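Local coordinates for protein-tyrosine-phosphatase (Shewanella sp., PDB 2Z72) that dephosphorylates phosphotyrosine in proteins, probably at its pair of bound zinc ions, and remains active in the cold as an enzyme of a psychrophilic bacterium, at residues A[25-30]-A[45-50]; A[81-86]-A[119-124]; A[201-206]-A[279-284]; A[296-301]-A[334-339]. All blocks are in the same frame, centred on the assembly; numbering follows the deposited sequence. Where two conformers were deposited one is given.

Contact 1: residues A[25-30]-A[45-50]; sequences WICDNR and EHCGDL
Cys27 and Cys47 are joined by a disulfide, SG to SG 2.0 Å, that ties strand 22-27 to the loop between strands 40-41 and 53-54. The C-S-S-C torsion of -86° is close to the relaxed right-angle value. Cys47 was modelled in two conformers; in the one described its SG stands anti to the backbone N (chi1 -153°) and also lies 4.2 Å from Trp25 CB. The buried side continues with Leu50, whose CD1 meets Trp25 CE3 at the edge of the indole, in the ring plane, at 3.9 Å. The two side chains slide past each other in opposite directions, and the same methyl reaches Ile26 O at 3.7 Å. Trp25 suits this place because its hydrocarbon ring edge is apolar while its NE1 bonds to Thr34 OG1; Phe8 of strand 8-14 also packs on Leu50.

Toward solvent the contact thins. Only the backbone of His46 takes part closely, its O 3.5 Å from Cys27 CB, while its ring leads away. Here Cys27 opens a type I' turn that runs to Arg30, with Asp28 and Asn29 in the left-handed backbone region that Asn and Asp tolerate well.

Because no hydrogen bond joins 25-30 to 45-50, the loop is held here by the covalent bridge and apolar packing, and the intact disulfide is consistent with folding in an oxidising environment.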
loop_
_atom_site.group_PDB
_atom_site.type_symbol
_atom_site.label_atom_id
_atom_site.label_comp_id
_atom_site.label_asym_id
_atom_site.label_seq_id
_atom_site.Cartn_x
_atom_site.Cartn_y
_atom_site.Cartn_z
ATOM N N TRP A 25 -6.600 -3.681 22.270
ATOM C CA TRP A 25 -5.323 -4.361 22.256
ATOM C C TRP A 25 -5.547 -5.808 22.588
ATOM O O TRP A 25 -6.272 -6.129 23.562
ATOM C CB TRP A 25 -4.365 -3.793 23.288
ATOM C CG TRP A 25 -4.214 -2.312 23.279
ATOM C CD1 TRP A 25 -5.054 -1.407 23.871
ATOM C CD2 TRP A 25 -3.201 -1.511 22.684
ATOM N NE1 TRP A 25 -4.640 -0.147 23.677
ATOM C CE2 TRP A 25 -3.486 -0.144 22.951
ATOM C CE3 TRP A 25 -2.047 -1.806 21.945
ATOM C CZ2 TRP A 25 -2.660 0.889 22.491
ATOM C CZ3 TRP A 25 -1.235 -0.769 21.503
ATOM C CH2 TRP A 25 -1.543 0.588 21.776
ATOM N N ILE A 26 -4.942 -6.711 21.814
ATOM C CA ILE A 26 -4.869 -8.117 22.195
ATOM C C ILE A 26 -3.534 -8.345 22.880
ATOM O O ILE A 26 -2.490 -8.182 22.267
ATOM C CB ILE A 26 -4.996 -9.057 20.986
ATOM C CG1 ILE A 26 -6.200 -8.743 20.158
ATOM C CG2 ILE A 26 -5.018 -10.505 21.470
ATOM C CD1 ILE A 26 -7.509 -8.594 20.924
ATOM N N CYS A 27 -3.593 -8.638 24.183
ATOM C CA CYS A 27 -2.390 -8.806 24.998
ATOM C C CYS A 27 -2.455 -10.180 25.651
ATOM O O CYS A 27 -3.289 -10.404 26.533
ATOM C CB CYS A 27 -2.321 -7.696 26.043
ATOM S SG CYS A 27 -2.509 -6.043 25.410
ATOM N N ASP A 28 -1.651 -11.132 25.223
ATOM C CA ASP A 28 -1.652 -12.495 25.796
ATOM C C ASP A 28 -3.028 -13.101 25.679
ATOM O O ASP A 28 -3.510 -13.715 26.665
ATOM C CB ASP A 28 -1.207 -12.463 27.239
ATOM C CG ASP A 28 -0.547 -13.719 27.775
ATOM O OD1 ASP A 28 -0.179 -14.663 27.056
ATOM O OD2 ASP A 28 -0.403 -13.677 29.015
ATOM N N ASN A 29 -3.650 -13.027 24.544
ATOM C CA ASN A 29 -4.940 -13.624 24.236
ATOM C C ASN A 29 -6.093 -13.081 25.094
ATOM O O ASN A 29 -7.140 -13.718 25.201
ATOM C CB ASN A 29 -4.998 -15.146 24.257
ATOM C CG ASN A 29 -4.528 -15.776 22.949
ATOM O OD1 ASN A 29 -4.083 -15.063 22.038
ATOM N ND2 ASN A 29 -4.566 -17.103 22.858
ATOM N N ARG A 30 -5.946 -11.863 25.594
ATOM C CA ARG A 30 -7.004 -11.230 26.325
ATOM C C ARG A 30 -7.123 -9.799 25.761
ATOM O O ARG A 30 -6.166 -9.225 25.232
ATOM C CB ARG A 30 -6.690 -11.176 27.821
ATOM C CG ARG A 30 -6.639 -12.525 28.499
ATOM C CD ARG A 30 -7.973 -13.104 28.993
ATOM N NE ARG A 30 -8.773 -13.625 27.873
ATOM C CZ ARG A 30 -8.826 -14.785 27.267
ATOM N NH1 ARG A 30 -9.691 -14.950 26.256
ATOM N NH2 ARG A 30 -7.983 -15.728 27.714
ATOM N N GLU A 45 0.318 -1.853 29.995
ATOM C CA GLU A 45 1.360 -2.800 30.479
ATOM C C GLU A 45 1.023 -4.219 30.082
ATOM O O GLU A 45 -0.089 -4.679 29.768
ATOM C CB GLU A 45 1.484 -2.556 31.993
ATOM C CG GLU A 45 2.198 -1.269 32.408
ATOM C CD GLU A 45 2.034 -0.978 33.881
ATOM O OE1 GLU A 45 0.846 -1.077 34.308
ATOM O OE2 GLU A 45 2.988 -0.671 34.618
ATOM N N HIS A 46 1.986 -5.114 30.114
ATOM C CA HIS A 46 1.742 -6.507 29.835
ATOM C C HIS A 46 1.269 -6.677 28.382
ATOM O O HIS A 46 0.492 -7.602 28.194
ATOM C CB HIS A 46 0.706 -7.205 30.733
ATOM C CG HIS A 46 0.509 -6.897 32.162
ATOM N ND1 HIS A 46 -0.718 -7.033 32.811
ATOM C CD2 HIS A 46 1.391 -6.475 33.122
ATOM C CE1 HIS A 46 -0.542 -6.697 34.067
ATOM N NE2 HIS A 46 0.714 -6.349 34.292
ATOM N N CYS A 47 1.717 -5.794 27.513
ATOM C CA CYS A 47 1.253 -5.949 26.144
ATOM C C CYS A 47 2.327 -5.998 25.054
ATOM O O CYS A 47 2.120 -5.438 23.976
ATOM C CB CYS A 47 0.277 -4.768 25.913
ATOM S SG CYS A 47 -0.789 -5.474 24.663
ATOM N N GLY A 48 3.456 -6.681 25.311
ATOM C CA GLY A 48 4.404 -6.872 24.256
ATOM C C GLY A 48 5.023 -5.589 23.771
ATOM O O GLY A 48 5.321 -4.642 24.534
ATOM N N ASP A 49 5.249 -5.540 22.483
ATOM C CA ASP A 49 5.937 -4.403 21.882
ATOM C C ASP A 49 5.044 -3.833 20.791
ATOM O O ASP A 49 5.517 -3.331 19.778
ATOM C CB ASP A 49 7.269 -4.929 21.318
ATOM C CG ASP A 49 8.262 -3.768 21.430
ATOM O OD1 ASP A 49 9.307 -3.716 20.754
ATOM O OD2 ASP A 49 7.960 -2.841 22.235
ATOM N N LEU A 50 3.730 -3.960 21.064
ATOM C CA LEU A 50 2.791 -3.486 20.050
ATOM C C LEU A 50 2.988 -1.998 19.788
ATOM O O LEU A 50 3.396 -1.231 20.661
ATOM C CB LEU A 50 1.366 -3.726 20.506
ATOM C CG LEU A 50 0.967 -5.187 20.671
ATOM C CD1 LEU A 50 -0.448 -5.278 21.236
ATOM C CD2 LEU A 50 1.093 -5.930 19.351
#

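Contact 2: residues A[81-86]-A[119-124]; sequences GQYDVL and GHQVNE
Gln121, in the conformer described, supplies the polar link to Asp84, giving and accepting a hydrogen bond through the two ends of one amide. Its OE1 receives Asp84 N at 3.0 Å in a fairly straight bond (163°), and its NE2 donates to Asp84 OD1 at 3.1 Å, the donor standing above the carboxylate plane; carboxylate and amide planes are 71° apart. An extended chain (chi2 179°) carries CD this far, which suits glutamine, long and able to do both jobs. Gln121 N in turn donates to Gly81 O at 2.9 Å, on a lone pair in the carbonyl plane.

Water extends the polar network. One molecule gives a hydrogen to Gln121 OE1 and accepts from Gln82 NE2 and Val85 N; a second joins Gln82 OE1 to His120 ND1, and a third joins Asp84 OD2 to His120 NE2, so both ring nitrogens have a partner.

The apolar part is a CH-pi contact: Glu124 CB lies over one face of Tyr83, 4.0 Å from the ring centroid. The backbones come together where Gly81 CA and Gly119 CA are 4.1 Å apart, with Val122 CG2 3.9 Å from Gly81 CA. Neither glycine has room for a CB at this spacing.

Gln82 and Gln121 are the N-cap residues of helices 83-92 and 122-138, which follow the parallel neighbours 72-76 and 108-111 of one sheet; Tyr83 and Leu86 pack on Val125, so the contact joins the starts of two helices flanking that sheet.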
loop_
_atom_site.group_PDB
_atom_site.type_symbol
_atom_site.label_atom_id
_atom_site.label_comp_id
_atom_site.label_asym_id
_atom_site.label_seq_id
_atom_site.Cartn_x
_atom_site.Cartn_y
_atom_site.Cartn_z
ATOM N N GLY A 81 1.854 -8.222 5.278
ATOM C CA GLY A 81 2.016 -8.448 6.683
ATOM C C GLY A 81 3.411 -8.827 7.141
ATOM O O GLY A 81 3.530 -9.347 8.281
ATOM N N GLN A 82 4.432 -8.606 6.362
ATOM C CA GLN A 82 5.821 -8.938 6.724
ATOM C C GLN A 82 6.560 -7.669 7.161
ATOM O O GLN A 82 7.326 -7.064 6.420
ATOM C CB GLN A 82 6.503 -9.644 5.580
ATOM C CG GLN A 82 5.862 -10.956 5.238
ATOM C CD GLN A 82 6.007 -12.040 6.282
ATOM O OE1 GLN A 82 5.171 -13.003 6.282
ATOM N NE2 GLN A 82 6.984 -12.006 7.124
ATOM N N TYR A 83 6.291 -7.239 8.384
ATOM C CA TYR A 83 6.877 -6.048 8.957
ATOM C C TYR A 83 8.380 -6.121 9.085
ATOM O O TYR A 83 9.125 -5.197 8.705
ATOM C CB TYR A 83 6.255 -5.739 10.321
ATOM C CG TYR A 83 6.924 -4.607 11.062
ATOM C CD1 TYR A 83 7.673 -4.797 12.183
ATOM C CD2 TYR A 83 6.759 -3.299 10.587
ATOM C CE1 TYR A 83 8.270 -3.766 12.870
ATOM C CE2 TYR A 83 7.367 -2.244 11.274
ATOM C CZ TYR A 83 8.111 -2.474 12.389
ATOM O OH TYR A 83 8.690 -1.376 13.019
ATOM N N ASP A 84 8.914 -7.243 9.607
ATOM C CA ASP A 84 10.331 -7.346 9.803
ATOM C C ASP A 84 11.066 -7.186 8.496
ATOM O O ASP A 84 12.134 -6.506 8.438
ATOM C CB ASP A 84 10.721 -8.691 10.441
ATOM C CG ASP A 84 10.100 -8.950 11.791
ATOM O OD1 ASP A 84 9.783 -7.981 12.516
ATOM O OD2 ASP A 84 9.966 -10.143 12.117
ATOM N N VAL A 85 10.590 -7.805 7.425
ATOM C CA VAL A 85 11.254 -7.686 6.126
ATOM C C VAL A 85 11.177 -6.248 5.604
ATOM O O VAL A 85 12.203 -5.709 5.139
ATOM C CB VAL A 85 10.625 -8.647 5.109
ATOM C CG1 VAL A 85 11.198 -8.470 3.711
ATOM C CG2 VAL A 85 10.818 -10.104 5.559
ATOM N N LEU A 86 10.020 -5.630 5.704
ATOM C CA LEU A 86 9.913 -4.238 5.307
ATOM C C LEU A 86 10.883 -3.340 6.020
ATOM O O LEU A 86 11.568 -2.481 5.434
ATOM C CB LEU A 86 8.472 -3.775 5.543
ATOM C CG LEU A 86 8.185 -2.302 5.315
ATOM C CD1 LEU A 86 8.416 -1.922 3.855
ATOM C CD2 LEU A 86 6.763 -1.943 5.767
ATOM N N GLY A 119 0.423 -12.565 5.845
ATOM C CA GLY A 119 1.384 -12.463 6.929
ATOM C C GLY A 119 0.775 -12.164 8.279
ATOM O O GLY A 119 -0.402 -11.918 8.433
ATOM N N HIS A 120 1.649 -12.231 9.266
ATOM C CA HIS A 120 1.348 -12.211 10.675
ATOM C C HIS A 120 1.602 -10.916 11.398
ATOM O O HIS A 120 1.384 -10.855 12.607
ATOM C CB HIS A 120 2.125 -13.351 11.388
ATOM C CG HIS A 120 3.595 -13.173 11.353
ATOM N ND1 HIS A 120 4.402 -13.159 10.233
ATOM C CD2 HIS A 120 4.419 -12.917 12.385
ATOM C CE1 HIS A 120 5.681 -12.938 10.557
ATOM N NE2 HIS A 120 5.696 -12.781 11.866
ATOM N N GLN A 121 2.053 -9.887 10.680
ATOM C CA GLN A 121 2.400 -8.602 11.266
ATOM C C GLN A 121 1.686 -7.483 10.550
ATOM O O GLN A 121 2.223 -6.381 10.313
ATOM C CB GLN A 121 3.914 -8.327 11.237
ATOM C CG GLN A 121 4.797 -9.426 11.832
ATOM C CD GLN A 121 6.277 -9.063 11.743
ATOM O OE1 GLN A 121 6.848 -9.107 10.664
ATOM N NE2 GLN A 121 6.816 -8.647 12.871
ATOM N N VAL A 122 0.392 -7.693 10.258
ATOM C CA VAL A 122 -0.379 -6.683 9.500
ATOM C C VAL A 122 -0.470 -5.387 10.221
ATOM O O VAL A 122 -0.269 -4.307 9.633
ATOM C CB VAL A 122 -1.733 -7.253 9.088
ATOM C CG1 VAL A 122 -2.605 -6.180 8.454
ATOM C CG2 VAL A 122 -1.603 -8.445 8.148
ATOM N N ASN A 123 -0.857 -5.358 11.500
ATOM C CA ASN A 123 -0.993 -4.107 12.193
ATOM C C ASN A 123 0.320 -3.404 12.405
ATOM O O ASN A 123 0.346 -2.151 12.429
ATOM C CB ASN A 123 -1.773 -4.276 13.492
ATOM C CG ASN A 123 -3.231 -4.552 13.212
ATOM O OD1 ASN A 123 -3.873 -3.810 12.476
ATOM N ND2 ASN A 123 -3.786 -5.637 13.789
ATOM N N GLU A 124 1.410 -4.111 12.583
ATOM C CA GLU A 124 2.731 -3.519 12.650
ATOM C C GLU A 124 3.000 -2.748 11.355
ATOM O O GLU A 124 3.490 -1.633 11.404
ATOM C CB GLU A 124 3.803 -4.565 12.895
ATOM C CG GLU A 124 3.731 -5.226 14.285
ATOM C CD GLU A 124 2.628 -6.195 14.538
ATOM O OE1 GLU A 124 1.922 -6.674 13.635
ATOM O OE2 GLU A 124 2.435 -6.486 15.773
HETATM O O HOH W 1 8.466 -10.016 8.416
HETATM O O HOH W 2 4.168 -15.128 8.293
HETATM O O HOH W 3 8.117 -11.927 13.263
#

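Contact 3: residues A[201-206]-A[279-284]; sequences NDVLYM and VNHIVV
Val283 leans obliquely on the ring of Tyr205, its CB 3.6 Å from CD2; the two side chains point the same way. Val203 CG2 also comes obliquely to His281 CD2, and the ring's ND1 is held by Asn298 O. Two flat groups meet in a polar contact: Asn280 ND2 gives Asp202 OD1 an almost straight bond of 2.9 Å on the anti lone pair, in the amide's own plane, with carboxylate and amide 85° apart.

Val203, Tyr205, His281 and Val283 share one side of the sheet, where beta-branched valine fits the extended backbone. On the other, Met206, in the conformer described, bends at chi2 (-62°), which puts SD 3.7 Å from Ile282 CG2; SD also lies near Val284 CG1, while helix 267-277 covers Leu204 and Ile282.

Leu204 N to His281 O (3.0 Å) and Val283 N to Leu204 O (2.8 Å) form the parallel ladder.

Two neighbouring parallel strands, joined by a connection that contains helices but no strand and each leading into a zinc ligand, His207 and His286, are characteristic of the calcineurin-like phosphoesterase fold, in which metal ligands follow the ends of central strands.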
loop_
_atom_site.group_PDB
_atom_site.type_symbol
_atom_site.label_atom_id
_atom_site.label_comp_id
_atom_site.label_asym_id
_atom_site.label_seq_id
_atom_site.Cartn_x
_atom_site.Cartn_y
_atom_site.Cartn_z
ATOM N N ASN A 201 5.695 12.418 -12.202
ATOM C CA ASN A 201 6.625 12.693 -13.325
ATOM C C ASN A 201 6.114 11.881 -14.516
ATOM O O ASN A 201 4.929 11.987 -14.853
ATOM C CB ASN A 201 8.085 12.419 -12.949
ATOM C CG ASN A 201 8.506 13.131 -11.674
ATOM O OD1 ASN A 201 8.020 14.218 -11.350
ATOM N ND2 ASN A 201 9.500 12.508 -11.012
ATOM N N ASP A 202 6.983 11.122 -15.159
ATOM C CA ASP A 202 6.682 10.347 -16.338
ATOM C C ASP A 202 6.433 8.880 -16.007
ATOM O O ASP A 202 6.660 8.011 -16.839
ATOM C CB ASP A 202 7.822 10.533 -17.328
ATOM C CG ASP A 202 9.145 10.012 -16.820
ATOM O OD1 ASP A 202 10.024 9.658 -17.660
ATOM O OD2 ASP A 202 9.362 9.942 -15.601
ATOM N N VAL A 203 5.891 8.597 -14.798
ATOM C CA VAL A 203 5.683 7.222 -14.354
ATOM C C VAL A 203 4.279 7.079 -13.781
ATOM O O VAL A 203 3.822 7.923 -12.991
ATOM C CB VAL A 203 6.734 6.819 -13.305
ATOM C CG1 VAL A 203 6.559 5.369 -12.902
ATOM C CG2 VAL A 203 8.140 7.088 -13.808
ATOM N N LEU A 204 3.603 6.016 -14.163
ATOM C CA LEU A 204 2.275 5.644 -13.622
ATOM C C LEU A 204 2.442 4.494 -12.644
ATOM O O LEU A 204 3.191 3.563 -12.942
ATOM C CB LEU A 204 1.344 5.253 -14.757
ATOM C CG LEU A 204 -0.179 5.336 -14.494
ATOM C CD1 LEU A 204 -0.633 6.775 -14.379
ATOM C CD2 LEU A 204 -0.919 4.644 -15.632
ATOM N N TYR A 205 1.722 4.537 -11.529
ATOM C CA TYR A 205 1.847 3.558 -10.437
ATOM C C TYR A 205 0.448 3.044 -10.098
ATOM O O TYR A 205 -0.475 3.812 -9.841
ATOM C CB TYR A 205 2.393 4.217 -9.192
ATOM C CG TYR A 205 3.765 4.796 -9.302
ATOM C CD1 TYR A 205 3.966 6.055 -9.839
ATOM C CD2 TYR A 205 4.875 4.088 -8.859
ATOM C CE1 TYR A 205 5.224 6.616 -9.952
ATOM C CE2 TYR A 205 6.135 4.633 -8.989
ATOM C CZ TYR A 205 6.332 5.918 -9.521
ATOM O OH TYR A 205 7.608 6.394 -9.640
ATOM N N MET A 206 0.315 1.721 -9.979
ATOM C CA MET A 206 -0.880 1.091 -9.452
ATOM C C MET A 206 -0.536 -0.360 -9.104
ATOM O O MET A 206 0.514 -0.881 -9.420
ATOM C CB MET A 206 -2.026 1.204 -10.445
ATOM C CG MET A 206 -2.094 0.285 -11.652
ATOM S SD MET A 206 -0.729 0.411 -12.826
ATOM C CE MET A 206 -0.822 2.177 -13.182
ATOM N N VAL A 279 3.249 8.658 -20.295
ATOM C CA VAL A 279 4.292 8.196 -19.391
ATOM C C VAL A 279 5.307 7.385 -20.157
ATOM O O VAL A 279 5.035 6.839 -21.207
ATOM C CB VAL A 279 3.699 7.428 -18.189
ATOM C CG1 VAL A 279 2.854 8.379 -17.356
ATOM C CG2 VAL A 279 2.934 6.220 -18.646
ATOM N N ASN A 280 6.472 7.219 -19.529
ATOM C CA ASN A 280 7.488 6.364 -20.044
ATOM C C ASN A 280 7.613 5.023 -19.351
ATOM O O ASN A 280 8.305 4.115 -19.836
ATOM C CB ASN A 280 8.841 7.090 -19.962
ATOM C CG ASN A 280 8.903 8.248 -20.919
ATOM O OD1 ASN A 280 8.510 8.085 -22.076
ATOM N ND2 ASN A 280 9.362 9.377 -20.448
ATOM N N HIS A 281 6.986 4.833 -18.190
ATOM C CA HIS A 281 7.089 3.643 -17.427
ATOM C C HIS A 281 5.793 3.467 -16.624
ATOM O O HIS A 281 5.183 4.456 -16.237
ATOM C CB HIS A 281 8.229 3.605 -16.409
ATOM C CG HIS A 281 9.541 4.018 -16.957
ATOM N ND1 HIS A 281 10.411 3.214 -17.629
ATOM C CD2 HIS A 281 10.096 5.269 -17.011
ATOM C CE1 HIS A 281 11.450 3.916 -18.021
ATOM N NE2 HIS A 281 11.306 5.200 -17.663
ATOM N N ILE A 282 5.499 2.205 -16.334
ATOM C CA ILE A 282 4.425 1.825 -15.423
ATOM C C ILE A 282 5.006 0.894 -14.359
ATOM O O ILE A 282 5.723 -0.054 -14.726
ATOM C CB ILE A 282 3.228 1.164 -16.131
ATOM C CG1 ILE A 282 2.689 2.094 -17.224
ATOM C CG2 ILE A 282 2.098 0.813 -15.167
ATOM C CD1 ILE A 282 1.658 1.444 -18.142
ATOM N N VAL A 283 4.779 1.216 -13.113
ATOM C CA VAL A 283 5.296 0.478 -11.965
ATOM C C VAL A 283 4.120 -0.232 -11.302
ATOM O O VAL A 283 3.126 0.437 -10.932
ATOM C CB VAL A 283 5.962 1.458 -11.021
ATOM C CG1 VAL A 283 6.335 0.756 -9.675
ATOM C CG2 VAL A 283 7.215 2.008 -11.623
ATOM N N VAL A 284 4.239 -1.547 -11.167
ATOM C CA VAL A 284 3.150 -2.349 -10.635
ATOM C C VAL A 284 3.665 -3.376 -9.609
ATOM O O VAL A 284 4.841 -3.789 -9.655
ATOM C CB VAL A 284 2.409 -3.129 -11.734
ATOM C CG1 VAL A 284 1.846 -2.159 -12.747
ATOM C CG2 VAL A 284 3.319 -4.139 -12.445
HETATM O O HOH W 4 12.362 7.444 -17.535
#

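Contact 4: residues A[296-301]-A[334-339]; sequences FHNKVI and TLQENS
Asn298 faces Leu335 and Gln336 from the tip of a beta-hairpin, the type I' turn Phe296 to Lys299 between strands 293-295 and 300-302. Asparagine suits the third position of such a turn, since it accepts the left-handed backbone better than most residues. The turn is closed by Lys299 N to Phe296 O.

From CB outward the side chain crosses to the other segment. Asn298 CB lies 3.8 Å from Gln336 NE2. CG, anti to the carbonyl carbon (chi1 -72°), approaches Leu335 O. OD1 comes 4.2 Å from Leu335 CB. At the tip ND2 donates to Leu335 O at 3.1 Å, but the bond is bent to 120° and weak. The stronger partner of ND2 is Asn341 OD1, which Gln336 NE2 shares, so one carbonyl oxygen gathers two amides.

Leu335 and Gln336 form a classic beta bulge opposite Leu323, and this turns both side chains toward the hairpin. Leu335 offers an apolar CD1 to Ile301 CG2, 4.4 Å away in the conformer described, a loose contact, whereas the extended chain of Gln336 carries its amide to the backbone of the turn. Beyond the contact, Lys299 NZ forms salt bridges with Glu267 and Asp271.

Direct approach of Gln336 NE2 to His297 O stops at 3.7 Å; a water accepts from NE2 at 2.9 Å and donates to His297 O at 2.6 Å.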
loop_
_atom_site.group_PDB
_atom_site.type_symbol
_atom_site.label_atom_id
_atom_site.label_comp_id
_atom_site.label_asym_id
_atom_site.label_seq_id
_atom_site.Cartn_x
_atom_site.Cartn_y
_atom_site.Cartn_z
ATOM N N PHE A 296 9.841 -5.466 -20.906
ATOM C CA PHE A 296 9.553 -4.654 -22.110
ATOM C C PHE A 296 10.471 -3.447 -22.181
ATOM O O PHE A 296 10.058 -2.310 -22.234
ATOM C CB PHE A 296 8.100 -4.239 -22.176
ATOM C CG PHE A 296 7.155 -5.411 -22.093
ATOM C CD1 PHE A 296 6.406 -5.633 -20.960
ATOM C CD2 PHE A 296 7.051 -6.290 -23.138
ATOM C CE1 PHE A 296 5.539 -6.702 -20.898
ATOM C CE2 PHE A 296 6.194 -7.386 -23.104
ATOM C CZ PHE A 296 5.449 -7.611 -21.944
ATOM N N HIS A 297 11.798 -3.707 -22.201
ATOM C CA HIS A 297 12.770 -2.634 -22.282
ATOM C C HIS A 297 12.524 -1.637 -21.149
ATOM O O HIS A 297 12.587 -0.410 -21.327
ATOM C CB HIS A 297 12.734 -2.055 -23.701
ATOM C CG HIS A 297 13.056 -3.021 -24.812
ATOM N ND1 HIS A 297 12.080 -3.717 -25.466
ATOM C CD2 HIS A 297 14.224 -3.443 -25.288
ATOM C CE1 HIS A 297 12.635 -4.522 -26.379
ATOM N NE2 HIS A 297 13.938 -4.373 -26.289
ATOM N N ASN A 298 12.260 -2.156 -19.956
ATOM C CA ASN A 298 12.012 -1.438 -18.718
ATOM C C ASN A 298 10.878 -0.406 -18.790
ATOM O O ASN A 298 10.806 0.500 -17.964
ATOM C CB ASN A 298 13.275 -0.727 -18.328
ATOM C CG ASN A 298 14.374 -1.618 -17.826
ATOM O OD1 ASN A 298 14.112 -2.537 -17.092
ATOM N ND2 ASN A 298 15.603 -1.341 -18.235
ATOM N N LYS A 299 9.938 -0.653 -19.669
ATOM C CA LYS A 299 8.685 0.103 -19.710
ATOM C C LYS A 299 7.714 -0.286 -18.590
ATOM O O LYS A 299 6.903 0.548 -18.200
ATOM C CB LYS A 299 8.007 -0.127 -21.079
ATOM C CG LYS A 299 8.841 0.484 -22.195
ATOM C CD LYS A 299 8.262 0.178 -23.555
ATOM C CE LYS A 299 9.194 0.616 -24.653
ATOM N NZ LYS A 299 8.674 0.257 -26.012
ATOM N N VAL A 300 7.818 -1.520 -18.103
ATOM C CA VAL A 300 7.106 -1.960 -16.905
ATOM C C VAL A 300 8.176 -2.318 -15.880
ATOM O O VAL A 300 9.112 -3.060 -16.190
ATOM C CB VAL A 300 6.187 -3.172 -17.152
ATOM C CG1 VAL A 300 5.702 -3.771 -15.826
ATOM C CG2 VAL A 300 4.962 -2.833 -17.991
ATOM N N ILE A 301 8.007 -1.812 -14.666
ATOM C CA ILE A 301 8.861 -2.272 -13.563
ATOM C C ILE A 301 7.962 -2.943 -12.546
ATOM O O ILE A 301 7.035 -2.360 -12.038
ATOM C CB ILE A 301 9.696 -1.181 -12.898
ATOM C CG1 ILE A 301 10.385 -0.240 -13.909
ATOM C CG2 ILE A 301 10.711 -1.819 -11.963
ATOM C CD1 ILE A 301 11.466 -0.884 -14.748
ATOM N N THR A 334 21.823 -0.699 -11.305
ATOM C CA THR A 334 21.074 0.164 -12.213
ATOM C C THR A 334 20.318 -0.684 -13.235
ATOM O O THR A 334 20.994 -1.500 -13.848
ATOM C CB THR A 334 22.019 1.174 -12.897
ATOM O OG1 THR A 334 22.552 1.971 -11.814
ATOM C CG2 THR A 334 21.283 2.127 -13.781
ATOM N N LEU A 335 19.037 -0.413 -13.422
ATOM C CA LEU A 335 18.263 -1.074 -14.460
ATOM C C LEU A 335 18.288 -0.316 -15.759
ATOM O O LEU A 335 18.341 -0.868 -16.855
ATOM C CB LEU A 335 16.799 -1.285 -14.064
ATOM C CG LEU A 335 16.565 -2.055 -12.757
ATOM C CD1 LEU A 335 15.108 -2.166 -12.427
ATOM C CD2 LEU A 335 17.184 -3.443 -12.847
ATOM N N GLN A 336 18.224 1.026 -15.658
ATOM C CA GLN A 336 18.168 1.915 -16.813
ATOM C C GLN A 336 18.887 3.195 -16.418
ATOM O O GLN A 336 18.658 3.755 -15.350
ATOM C CB GLN A 336 16.733 2.226 -17.295
ATOM C CG GLN A 336 16.640 2.832 -18.693
ATOM C CD GLN A 336 15.230 3.167 -19.089
ATOM O OE1 GLN A 336 14.681 4.169 -18.604
ATOM N NE2 GLN A 336 14.588 2.410 -19.964
ATOM N N GLU A 337 19.714 3.711 -17.346
ATOM C CA GLU A 337 20.250 5.063 -17.104
ATOM C C GLU A 337 20.153 5.859 -18.361
ATOM O O GLU A 337 20.448 5.407 -19.482
ATOM C CB GLU A 337 21.598 5.001 -16.528
ATOM C CG GLU A 337 22.726 4.217 -17.151
ATOM C CD GLU A 337 23.839 4.417 -16.087
ATOM O OE1 GLU A 337 24.799 3.625 -16.039
ATOM O OE2 GLU A 337 23.688 5.395 -15.300
ATOM N N ASN A 338 19.802 7.109 -18.054
ATOM C CA ASN A 338 19.147 8.014 -19.023
ATOM C C ASN A 338 18.010 7.316 -19.781
ATOM O O ASN A 338 16.868 7.330 -19.286
ATOM C CB ASN A 338 20.214 8.626 -19.931
ATOM C CG ASN A 338 21.104 9.501 -19.060
ATOM O OD1 ASN A 338 22.305 9.231 -18.988
ATOM N ND2 ASN A 338 20.497 10.506 -18.436
ATOM N N SER A 339 18.198 6.690 -20.949
ATOM C CA SER A 339 17.109 5.821 -21.436
ATOM C C SER A 339 17.669 4.458 -21.851
ATOM O O SER A 339 17.047 3.587 -22.484
ATOM C CB SER A 339 16.341 6.488 -22.563
ATOM O OG SER A 339 15.034 5.975 -22.825
HETATM O O HOH W 5 12.017 2.136 -21.303
#

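Contacts 3 and 4 are neighbours, their centres about 11 Å apart; strands 281-284 and 300-302 lie next to each other in one sheet, and Ile282 N is 2.9 Å from Lys299 O, a probable hydrogen bond. Contacts 1 and 2, centres about 17 Å apart, touch where Leu50 CD2 packs 3.9 Å from Glu124 OE2. Contacts 2 and 3 lie on opposite sides of the chain's centre, with centres about 26 Å apart, yet each lies near the zinc site: Gly81, which follows His80, is about 10 Å from a zinc ion, and the side chain of Val284 about 9 Å. Contacts 1 and 4 lie farthest apart, about 46 Å between centres.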